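Local coordinates for tryptophanyl-tRNA synthetase (PDB 3HV0), which probably catalyses the ATP-dependent attachment of L-tryptophan to tRNA(Trp), the chain being the part of a longer protein that carries the class I synthetase region, at residues Arg53-Ser58 against Tyr319-Met324; Pro166-Ile171 against Phe197-Ala202; Pro225-Gln230 against Ile252-Leu257. All blocks are in the same frame, centred on the assembly; numbering follows the deposited sequence.

Contact 1: residues Arg53-Ser58 against Tyr319-Met324; sequences RNIFLS and YLRFLM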
loop_
_atom_site.group_PDB
_atom_site.type_symbol
_atom_site.label_atom_id
_atom_site.label_comp_id
_atom_site.label_asym_id
_atom_site.label_seq_id
_atom_site.Cartn_x
_atom_site.Cartn_y
_atom_site.Cartn_z
ATOM N N ARG A 53 11.117 30.024 23.229
ATOM C CA ARG A 53 10.683 29.295 24.417
ATOM C C ARG A 53 11.142 27.828 24.387
ATOM O O ARG A 53 10.813 27.062 25.285
ATOM C CB ARG A 53 9.149 29.351 24.551
ATOM C CG ARG A 53 8.484 30.710 24.312
ATOM C CD ARG A 53 8.439 31.547 25.546
ATOM N NE ARG A 53 7.936 32.910 25.308
ATOM C CZ ARG A 53 6.649 33.254 25.237
ATOM N NH1 ARG A 53 5.678 32.333 25.356
ATOM N NH2 ARG A 53 6.332 34.527 25.039
ATOM N N ASN A 54 11.878 27.445 23.344
ATOM C CA ASN A 54 12.346 26.048 23.134
ATOM C C ASN A 54 11.214 25.011 23.107
ATOM O O ASN A 54 11.323 23.918 23.668
ATOM C CB ASN A 54 13.430 25.651 24.160
ATOM C CG ASN A 54 14.596 26.644 24.204
ATOM O OD1 ASN A 54 15.197 26.966 23.184
ATOM N ND2 ASN A 54 14.905 27.137 25.390
ATOM N N ILE A 55 10.132 25.373 22.434
ATOM C CA ILE A 55 9.000 24.486 22.211
ATOM C C ILE A 55 9.325 23.653 20.982
ATOM O O ILE A 55 9.082 22.457 20.962
ATOM C CB ILE A 55 7.676 25.266 21.948
ATOM C CG1 ILE A 55 7.326 26.201 23.108
ATOM C CG2 ILE A 55 6.519 24.285 21.679
ATOM C CD1 ILE A 55 6.737 25.523 24.314
ATOM N N PHE A 56 9.812 24.317 19.941
ATOM C CA PHE A 56 10.566 23.661 18.883
ATOM C C PHE A 56 12.018 23.842 19.271
ATOM O O PHE A 56 12.577 24.944 19.137
ATOM C CB PHE A 56 10.275 24.262 17.502
ATOM C CG PHE A 56 9.071 23.678 16.836
ATOM C CD1 PHE A 56 7.808 24.207 17.059
ATOM C CD2 PHE A 56 9.187 22.558 16.025
ATOM C CE1 PHE A 56 6.687 23.638 16.457
ATOM C CE2 PHE A 56 8.079 21.997 15.420
ATOM C CZ PHE A 56 6.828 22.542 15.629
ATOM N N LEU A 57 12.612 22.775 19.802
ATOM C CA LEU A 57 13.950 22.843 20.391
ATOM C C LEU A 57 15.031 22.127 19.587
ATOM O O LEU A 57 16.208 22.325 19.839
ATOM C CB LEU A 57 13.940 22.280 21.811
ATOM C CG LEU A 57 13.284 20.934 22.147
ATOM C CD1 LEU A 57 12.995 20.051 20.959
ATOM C CD2 LEU A 57 14.115 20.165 23.143
ATOM N N SER A 58 14.621 21.322 18.608
ATOM C CA SER A 58 15.480 20.303 18.041
ATOM C C SER A 58 15.347 20.245 16.520
ATOM O O SER A 58 14.318 20.649 15.980
ATOM C CB SER A 58 15.104 18.960 18.662
ATOM O OG SER A 58 16.215 18.104 18.692
ATOM N N TYR A 319 1.197 25.298 29.788
ATOM C CA TYR A 319 0.253 25.641 28.710
ATOM C C TYR A 319 0.350 27.106 28.286
ATOM O O TYR A 319 0.319 27.415 27.099
ATOM C CB TYR A 319 -1.189 25.374 29.134
ATOM C CG TYR A 319 -1.731 24.045 28.703
ATOM C CD1 TYR A 319 -1.231 22.870 29.230
ATOM C CD2 TYR A 319 -2.756 23.965 27.775
ATOM C CE1 TYR A 319 -1.727 21.649 28.850
ATOM C CE2 TYR A 319 -3.268 22.750 27.387
ATOM C CZ TYR A 319 -2.753 21.589 27.932
ATOM O OH TYR A 319 -3.262 20.363 27.545
ATOM N N LEU A 320 0.434 27.998 29.265
ATOM C CA LEU A 320 0.578 29.430 29.012
ATOM C C LEU A 320 1.853 29.800 28.267
ATOM O O LEU A 320 1.899 30.827 27.593
ATOM C CB LEU A 320 0.559 30.200 30.329
ATOM C CG LEU A 320 -0.764 30.200 31.085
ATOM C CD1 LEU A 320 -0.535 30.799 32.442
ATOM C CD2 LEU A 320 -1.843 30.962 30.313
ATOM N N ARG A 321 2.895 28.980 28.417
ATOM C CA ARG A 321 4.153 29.201 27.696
ATOM C C ARG A 321 3.974 29.063 26.179
ATOM O O ARG A 321 4.595 29.798 25.413
ATOM C CB ARG A 321 5.236 28.248 28.207
ATOM C CG ARG A 321 5.641 28.541 29.645
ATOM C CD ARG A 321 6.757 27.657 30.148
ATOM N NE ARG A 321 8.056 28.103 29.650
ATOM C CZ ARG A 321 8.701 27.577 28.610
ATOM N NH1 ARG A 321 8.185 26.560 27.925
ATOM N NH2 ARG A 321 9.881 28.075 28.253
ATOM N N PHE A 322 3.103 28.139 25.770
ATOM C CA PHE A 322 2.783 27.906 24.364
ATOM C C PHE A 322 1.873 29.007 23.843
ATOM O O PHE A 322 2.020 29.453 22.706
ATOM C CB PHE A 322 2.063 26.559 24.165
ATOM C CG PHE A 322 2.934 25.354 24.395
ATOM C CD1 PHE A 322 3.416 25.055 25.659
ATOM C CD2 PHE A 322 3.244 24.499 23.361
ATOM C CE1 PHE A 322 4.211 23.943 25.889
ATOM C CE2 PHE A 322 4.042 23.371 23.585
ATOM C CZ PHE A 322 4.525 23.100 24.857
ATOM N N LEU A 323 0.925 29.434 24.677
ATOM C CA LEU A 323 -0.158 30.324 24.244
ATOM C C LEU A 323 0.180 31.820 24.325
ATOM O O LEU A 323 -0.104 32.571 23.393
ATOM C CB LEU A 323 -1.435 30.037 25.050
ATOM C CG LEU A 323 -2.344 28.924 24.515
ATOM C CD1 LEU A 323 -1.592 27.638 24.256
ATOM C CD2 LEU A 323 -3.471 28.672 25.498
ATOM N N MET A 324 0.782 32.258 25.429
ATOM C CA MET A 324 0.880 33.696 25.699
ATOM C C MET A 324 1.886 34.422 24.814
ATOM O O MET A 324 3.089 34.303 25.004
ATOM C CB MET A 324 1.172 33.978 27.176
ATOM C CG MET A 324 -0.083 34.050 28.042
ATOM S SD MET A 324 0.089 35.195 29.397
ATOM C CE MET A 324 1.666 34.676 30.055
#
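Arg-53 sets CG anti to its own carbonyl carbon (chi1 -44°) and its chain bends at chi2, the guanidinium beyond meeting Arg-321 and Met-324, while chi2 of Ile-55 (-77°) places CD1 over the ring of Phe-322. The site joins two helix C-termini: a Schellman motif, where Asn-54 takes the positive phi that asparagine tolerates well, ends helix 49-52, and Met-324 follows helix 315-323. Carbonyls at a helix C-terminus lack the amides of a following turn and are probably electron-rich, which suits an arginine here. Arg-53 grips Met-324 O end-on with NH1 and NH2, each at 3.3 Å and with the oxygen in the guanidinium plane; NH1 adds a weak bond to Arg-321 O at 2.8 Å. A salt bridge to Asp-327 also holds NH2 and probably balances the charge of Arg-53. Arg-321 in turn donates from NH2 to Arg-53 O at 3.3 Å with an N-H...O angle of 159°. Beside these polar bonds Ile-55, branched and apolar, is buried against Phe-322, which also touches Leu-257. Ile-55 CG2 meets Phe-322 CE2 at 3.3 Å, and Ile-55 CD1 makes a CH-pi contact 3.3 Å from the ring centroid.

Contact 2: residues Pro166-Ile171 against Phe197-Ala202; sequences PDILRI and FPAVQA. With TRP (tryptophan), chain C.
Asp-167 OD1, one residue before the Ile-168 that packs on Ala-199 in an apolar helix-helix contact of the class I catalytic domain, is gripped by two groups: Tyr-246 OH, and Arg-170 NH1 one helical turn on, a salt bridge of 3.0 Å that meets the oxygen from above the carboxylate plane. OD2 is satisfied by Ser-208 and Ser-209, so a buried aspartate has a partner for each oxygen. The short segments of helices 157-174 and 192-202 approach to 8.5 Å with 125° between their directions, and small Ala-199 permits this: its CB lies 3.8 Å from Ile-168 CG2 and 4.0 Å from Ile-171 CG2. Ile-168 sets CG1 beside the backbone N (chi1 -68°), and CD1, placed by chi2 of 162°, meets Val-200 CG2 at 3.9 Å. The beta-branched chains give the helix a stiff apolar surface. Gln-201, pointing away from the isoleucines, puts CG 3.6 Å from NE1 of the bound tryptophan; helix 192-202 thus packs on helix 157-174 by one side and lines the pocket with another. Leu-169 and Val-200 also touch the second subunit. Ile-171 CD1 rests 3.8 Å from Ala-202 CB.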
loop_
_atom_site.group_PDB
_atom_site.type_symbol
_atom_site.label_atom_id
_atom_site.label_comp_id
_atom_site.label_asym_id
_atom_site.label_seq_id
_atom_site.Cartn_x
_atom_site.Cartn_y
_atom_site.Cartn_z
ATOM N N PRO A 166 4.431 4.407 -5.579
ATOM C CA PRO A 166 5.762 4.099 -6.116
ATOM C C PRO A 166 6.893 4.327 -5.120
ATOM O O PRO A 166 7.787 3.500 -5.017
ATOM C CB PRO A 166 5.883 5.045 -7.325
ATOM C CG PRO A 166 4.494 5.279 -7.747
ATOM C CD PRO A 166 3.696 5.316 -6.468
ATOM N N ASP A 167 6.835 5.417 -4.367
ATOM C CA ASP A 167 7.866 5.698 -3.378
ATOM C C ASP A 167 7.692 4.827 -2.152
ATOM O O ASP A 167 8.661 4.499 -1.507
ATOM C CB ASP A 167 7.850 7.167 -2.982
ATOM C CG ASP A 167 8.484 8.070 -4.027
ATOM O OD1 ASP A 167 9.214 7.560 -4.905
ATOM O OD2 ASP A 167 8.270 9.311 -3.953
ATOM N N ILE A 168 6.464 4.444 -1.819
ATOM C CA ILE A 168 6.253 3.492 -0.720
ATOM C C ILE A 168 6.999 2.209 -1.042
ATOM O O ILE A 168 7.750 1.690 -0.228
ATOM C CB ILE A 168 4.759 3.184 -0.484
ATOM C CG1 ILE A 168 4.038 4.436 0.068
ATOM C CG2 ILE A 168 4.593 1.969 0.472
ATOM C CD1 ILE A 168 2.533 4.398 -0.070
ATOM N N LEU A 169 6.800 1.717 -2.256
ATOM C CA LEU A 169 7.422 0.471 -2.716
ATOM C C LEU A 169 8.960 0.541 -2.738
ATOM O O LEU A 169 9.643 -0.429 -2.383
ATOM C CB LEU A 169 6.869 0.099 -4.100
ATOM C CG LEU A 169 5.433 -0.444 -4.126
ATOM C CD1 LEU A 169 4.906 -0.512 -5.554
ATOM C CD2 LEU A 169 5.351 -1.829 -3.447
ATOM N N ARG A 170 9.494 1.687 -3.161
ATOM C CA ARG A 170 10.937 1.926 -3.215
ATOM C C ARG A 170 11.587 1.992 -1.835
ATOM O O ARG A 170 12.700 1.515 -1.636
ATOM C CB ARG A 170 11.223 3.227 -3.951
ATOM C CG ARG A 170 11.055 3.130 -5.440
ATOM C CD ARG A 170 11.084 4.514 -6.082
ATOM N NE ARG A 170 10.771 4.461 -7.517
ATOM C CZ ARG A 170 9.866 5.221 -8.143
ATOM N NH1 ARG A 170 9.165 6.124 -7.496
ATOM N NH2 ARG A 170 9.665 5.080 -9.444
ATOM N N ILE A 171 10.900 2.589 -0.881
ATOM C CA ILE A 171 11.349 2.582 0.515
ATOM C C ILE A 171 11.273 1.168 1.111
ATOM O O ILE A 171 12.164 0.741 1.813
ATOM C CB ILE A 171 10.488 3.517 1.377
ATOM C CG1 ILE A 171 10.670 4.981 0.942
ATOM C CG2 ILE A 171 10.843 3.349 2.857
ATOM C CD1 ILE A 171 9.540 5.880 1.386
ATOM N N PHE A 197 3.155 0.451 7.380
ATOM C CA PHE A 197 2.763 1.862 7.406
ATOM C C PHE A 197 3.910 2.895 7.407
ATOM O O PHE A 197 3.778 3.964 6.824
ATOM C CB PHE A 197 1.790 2.200 8.565
ATOM C CG PHE A 197 1.534 3.690 8.679
ATOM C CD1 PHE A 197 0.787 4.339 7.704
ATOM C CD2 PHE A 197 2.157 4.453 9.669
ATOM C CE1 PHE A 197 0.623 5.719 7.743
ATOM C CE2 PHE A 197 1.995 5.836 9.711
ATOM C CZ PHE A 197 1.231 6.468 8.751
ATOM N N PRO A 198 5.027 2.607 8.082
ATOM C CA PRO A 198 6.086 3.602 8.102
ATOM C C PRO A 198 6.474 4.164 6.727
ATOM O O PRO A 198 6.684 5.396 6.583
ATOM C CB PRO A 198 7.232 2.845 8.728
ATOM C CG PRO A 198 6.591 1.917 9.661
ATOM C CD PRO A 198 5.313 1.498 9.016
ATOM N N ALA A 199 6.526 3.304 5.713
ATOM C CA ALA A 199 6.839 3.781 4.354
ATOM C C ALA A 199 5.788 4.777 3.856
ATOM O O ALA A 199 6.111 5.742 3.167
ATOM C CB ALA A 199 6.959 2.645 3.390
ATOM N N VAL A 200 4.529 4.549 4.222
ATOM C CA VAL A 200 3.442 5.473 3.851
ATOM C C VAL A 200 3.658 6.860 4.429
ATOM O O VAL A 200 3.421 7.856 3.750
ATOM C CB VAL A 200 2.064 4.939 4.269
ATOM C CG1 VAL A 200 0.947 5.874 3.821
ATOM C CG2 VAL A 200 1.846 3.569 3.681
ATOM N N GLN A 201 4.144 6.929 5.663
ATOM C CA GLN A 201 4.429 8.222 6.281
ATOM C C GLN A 201 5.721 8.832 5.810
ATOM O O GLN A 201 5.861 10.042 5.813
ATOM C CB GLN A 201 4.510 8.099 7.783
ATOM C CG GLN A 201 4.718 9.430 8.456
ATOM C CD GLN A 201 4.124 9.525 9.803
ATOM O OE1 GLN A 201 4.630 10.242 10.639
ATOM N NE2 GLN A 201 3.057 8.804 10.041
ATOM N N ALA A 202 6.688 7.988 5.474
ATOM C CA ALA A 202 7.962 8.450 4.939
ATOM C C ALA A 202 7.797 9.121 3.573
ATOM O O ALA A 202 8.352 10.179 3.340
ATOM C CB ALA A 202 8.924 7.304 4.846
HETATM N N TRP C . 1.233 9.576 12.326
HETATM C CA TRP C . 1.211 11.002 12.769
HETATM C C TRP C . 0.396 11.134 14.047
HETATM O O TRP C . -0.427 10.252 14.357
HETATM C CB TRP C . 0.668 11.945 11.678
HETATM C CG TRP C . 1.703 12.364 10.661
HETATM C CD1 TRP C . 1.825 11.910 9.370
HETATM C CD2 TRP C . 2.752 13.329 10.838
HETATM N NE1 TRP C . 2.873 12.531 8.746
HETATM C CE2 TRP C . 3.468 13.395 9.626
HETATM C CE3 TRP C . 3.152 14.140 11.896
HETATM C CZ2 TRP C . 4.561 14.240 9.448
HETATM C CZ3 TRP C . 4.240 14.974 11.717
HETATM C CH2 TRP C . 4.941 15.009 10.501
HETATM O OXT TRP C . 0.574 12.127 14.777
#

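Contact 3: residues Pro225-Gln230 against Ile252-Leu257; sequences PHAIDQ and IHSIFL. With TRP (tryptophan), chain C.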
loop_
_atom_site.group_PDB
_atom_site.type_symbol
_atom_site.label_atom_id
_atom_site.label_comp_id
_atom_site.label_asym_id
_atom_site.label_seq_id
_atom_site.Cartn_x
_atom_site.Cartn_y
_atom_site.Cartn_z
ATOM N N PRO A 225 8.290 19.567 9.983
ATOM C CA PRO A 225 7.912 19.876 11.373
ATOM C C PRO A 225 7.164 18.728 12.026
ATOM O O PRO A 225 6.207 18.217 11.458
ATOM C CB PRO A 225 6.976 21.069 11.223
ATOM C CG PRO A 225 7.401 21.731 9.971
ATOM C CD PRO A 225 7.793 20.598 9.056
ATOM N N HIS A 226 7.581 18.322 13.211
ATOM C CA HIS A 226 6.850 17.250 13.905
ATOM C C HIS A 226 7.093 17.214 15.413
ATOM O O HIS A 226 8.102 17.704 15.914
ATOM C CB HIS A 226 7.145 15.883 13.254
ATOM C CG HIS A 226 8.588 15.473 13.290
ATOM N ND1 HIS A 226 9.158 14.848 14.380
ATOM C CD2 HIS A 226 9.555 15.521 12.340
ATOM C CE1 HIS A 226 10.426 14.572 14.115
ATOM N NE2 HIS A 226 10.690 14.963 12.883
ATOM N N ALA A 227 6.147 16.653 16.147
ATOM C CA ALA A 227 6.380 16.348 17.553
ATOM C C ALA A 227 7.551 15.379 17.594
ATOM O O ALA A 227 7.719 14.564 16.683
ATOM C CB ALA A 227 5.148 15.733 18.182
ATOM N N ILE A 228 8.377 15.487 18.623
ATOM C CA ILE A 228 9.605 14.707 18.677
ATOM C C ILE A 228 9.341 13.211 18.591
ATOM O O ILE A 228 10.200 12.457 18.171
ATOM C CB ILE A 228 10.427 15.004 19.948
ATOM C CG1 ILE A 228 11.785 14.309 19.883
ATOM C CG2 ILE A 228 9.686 14.538 21.209
ATOM C CD1 ILE A 228 12.383 14.275 18.498
ATOM N N ASP A 229 8.158 12.776 18.990
ATOM C CA ASP A 229 7.863 11.343 19.014
ATOM C C ASP A 229 7.654 10.751 17.623
ATOM O O ASP A 229 7.614 9.529 17.476
ATOM C CB ASP A 229 6.669 11.037 19.920
ATOM C CG ASP A 229 5.334 11.361 19.279
ATOM O OD1 ASP A 229 4.483 10.457 19.232
ATOM O OD2 ASP A 229 5.107 12.509 18.828
ATOM N N GLN A 230 7.524 11.600 16.603
ATOM C CA GLN A 230 7.415 11.117 15.222
ATOM C C GLN A 230 8.783 10.876 14.576
ATOM O O GLN A 230 8.861 10.250 13.513
ATOM C CB GLN A 230 6.613 12.098 14.366
ATOM C CG GLN A 230 5.223 12.333 14.886
ATOM C CD GLN A 230 4.339 11.081 14.807
ATOM O OE1 GLN A 230 4.285 10.394 13.785
ATOM N NE2 GLN A 230 3.625 10.817 15.872
ATOM N N ILE A 252 12.380 19.735 11.980
ATOM C CA ILE A 252 12.423 20.587 13.146
ATOM C C ILE A 252 11.336 20.091 14.111
ATOM O O ILE A 252 10.191 19.919 13.710
ATOM C CB ILE A 252 12.238 22.076 12.750
ATOM C CG1 ILE A 252 12.437 22.985 13.957
ATOM C CG2 ILE A 252 10.896 22.312 12.099
ATOM C CD1 ILE A 252 13.002 24.393 13.559
ATOM N N HIS A 253 11.706 19.852 15.371
ATOM C CA HIS A 253 10.924 19.006 16.260
ATOM C C HIS A 253 10.412 19.751 17.468
ATOM O O HIS A 253 11.168 20.486 18.088
ATOM C CB HIS A 253 11.758 17.844 16.803
ATOM C CG HIS A 253 12.662 17.201 15.802
ATOM N ND1 HIS A 253 13.940 16.799 16.119
ATOM C CD2 HIS A 253 12.478 16.889 14.499
ATOM C CE1 HIS A 253 14.501 16.252 15.056
ATOM N NE2 HIS A 253 13.635 16.292 14.059
ATOM N N SER A 254 9.160 19.483 17.848
ATOM C CA SER A 254 8.549 20.137 19.013
ATOM C C SER A 254 8.325 19.228 20.219
ATOM O O SER A 254 8.186 18.011 20.096
ATOM C CB SER A 254 7.229 20.803 18.643
ATOM O OG SER A 254 6.284 19.850 18.218
ATOM N N ILE A 255 8.303 19.858 21.389
ATOM C CA ILE A 255 8.010 19.189 22.640
ATOM C C ILE A 255 6.493 19.200 22.810
ATOM O O ILE A 255 5.835 20.186 22.461
ATOM C CB ILE A 255 8.711 19.898 23.819
ATOM C CG1 ILE A 255 8.761 18.983 25.039
ATOM C CG2 ILE A 255 8.030 21.215 24.144
ATOM C CD1 ILE A 255 9.829 17.902 24.943
ATOM N N PHE A 256 5.936 18.104 23.330
ATOM C CA PHE A 256 4.475 17.935 23.354
ATOM C C PHE A 256 3.837 18.765 24.469
ATOM O O PHE A 256 4.445 19.007 25.520
ATOM C CB PHE A 256 4.052 16.439 23.376
ATOM C CG PHE A 256 4.161 15.759 24.732
ATOM C CD1 PHE A 256 3.034 15.628 25.560
ATOM C CD2 PHE A 256 5.370 15.205 25.162
ATOM C CE1 PHE A 256 3.119 14.985 26.811
ATOM C CE2 PHE A 256 5.464 14.559 26.417
ATOM C CZ PHE A 256 4.335 14.453 27.241
ATOM N N LEU A 257 2.621 19.240 24.198
ATOM C CA LEU A 257 1.870 20.042 25.159
ATOM C C LEU A 257 1.540 19.156 26.356
ATOM O O LEU A 257 0.909 18.101 26.186
ATOM C CB LEU A 257 0.591 20.586 24.534
ATOM C CG LEU A 257 0.041 21.820 25.236
ATOM C CD1 LEU A 257 1.058 22.932 25.172
ATOM C CD2 LEU A 257 -1.303 22.260 24.644
HETATM N N TRP C . 1.233 9.576 12.326
HETATM C CA TRP C . 1.211 11.002 12.769
HETATM C C TRP C . 0.396 11.134 14.047
HETATM O O TRP C . -0.427 10.252 14.357
HETATM C CB TRP C . 0.668 11.945 11.678
HETATM C CG TRP C . 1.703 12.364 10.661
HETATM C CD1 TRP C . 1.825 11.910 9.370
HETATM C CD2 TRP C . 2.752 13.329 10.838
HETATM N NE1 TRP C . 2.873 12.531 8.746
HETATM C CE2 TRP C . 3.468 13.395 9.626
HETATM C CE3 TRP C . 3.152 14.140 11.896
HETATM C CZ2 TRP C . 4.561 14.240 9.448
HETATM C CZ3 TRP C . 4.240 14.974 11.717
HETATM C CH2 TRP C . 4.941 15.009 10.501
HETATM O OXT TRP C . 0.574 12.127 14.777
HETATM O O HOH W 1 12.937 13.948 12.266
#
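His-226 and Ile-228 bond through their backbones to Ile-252 and Ser-254, pairing two parallel strands of the Rossmann-type sheet that form one beta-alpha-beta unit with helix 231-240. His-226 N donates to Ile-252 O at 3.1 Å, Ser-254 N to His-226 O at 2.8 Å, and Ile-228 N to Ser-254 O at 2.9 Å. Weaker CA-H...O contacts support them.

Polar side-chain bonds centre on His-226, whose CG sits between the backbone N and the carbonyl carbon (chi1 61°). Its ND1 donates almost straight (169°) to Ala-227 O at 2.7 Å, with the oxygen in the ring plane, while Gln-230 N reaches the same oxygen from the opposite face of the carbonyl; the first bond fixes the imidazole's rotation, the second closes the turn. A water lies between NE2 of His-226 and NE2 of His-253, 3.0 Å from the latter, which also bonds Ser-251 OG. Histidine suits position 226 because one ring nitrogen serves Ala-227 O and the other the water.

Among van der Waals contacts, the two imidazoles lie side by side, pointing the same way, with centroids 4.4 Å apart and planes at 36°. Ile-228 CD1 approaches His-253 ND1 obliquely at 3.8 Å. Toward the ligand, His-226 CB touches CZ3 of the bound tryptophan at 3.4 Å, and Pro-225 and Gln-230 also line its pocket.

On the sheet face away from the histidines, apolar Pro-225 and Ile-252 suit a place under helix 93-106: Pro-225 packs against Thr-99 and Leu-102, Ile-252 against Phe-98 and Phe-56 of antiparallel strand 56-60.

From the N terminus, residues 53-58 come first and wait longest for their partner: contact 1 closes only at 319-324, so its loop encloses both other contacts. Within it, contact 2 opens at 166-171 and closes at 197-202, and contact 3 then runs from 225-230 to 252-257; these two follow in series without crossing. Contacts 1 and 3 share the central sheet, strand 56-60 lying antiparallel beside strand 250-254, and Ile-55 O lies 2.7 Å from Ile-255 N. Contact 2, its centre 32 Å from that of contact 1, belongs to the helices near the subunit interface. Contacts 2 and 3 both reach the bound tryptophan, while contact 1 ties the loop leading into strand 56-60 to helix 315-323.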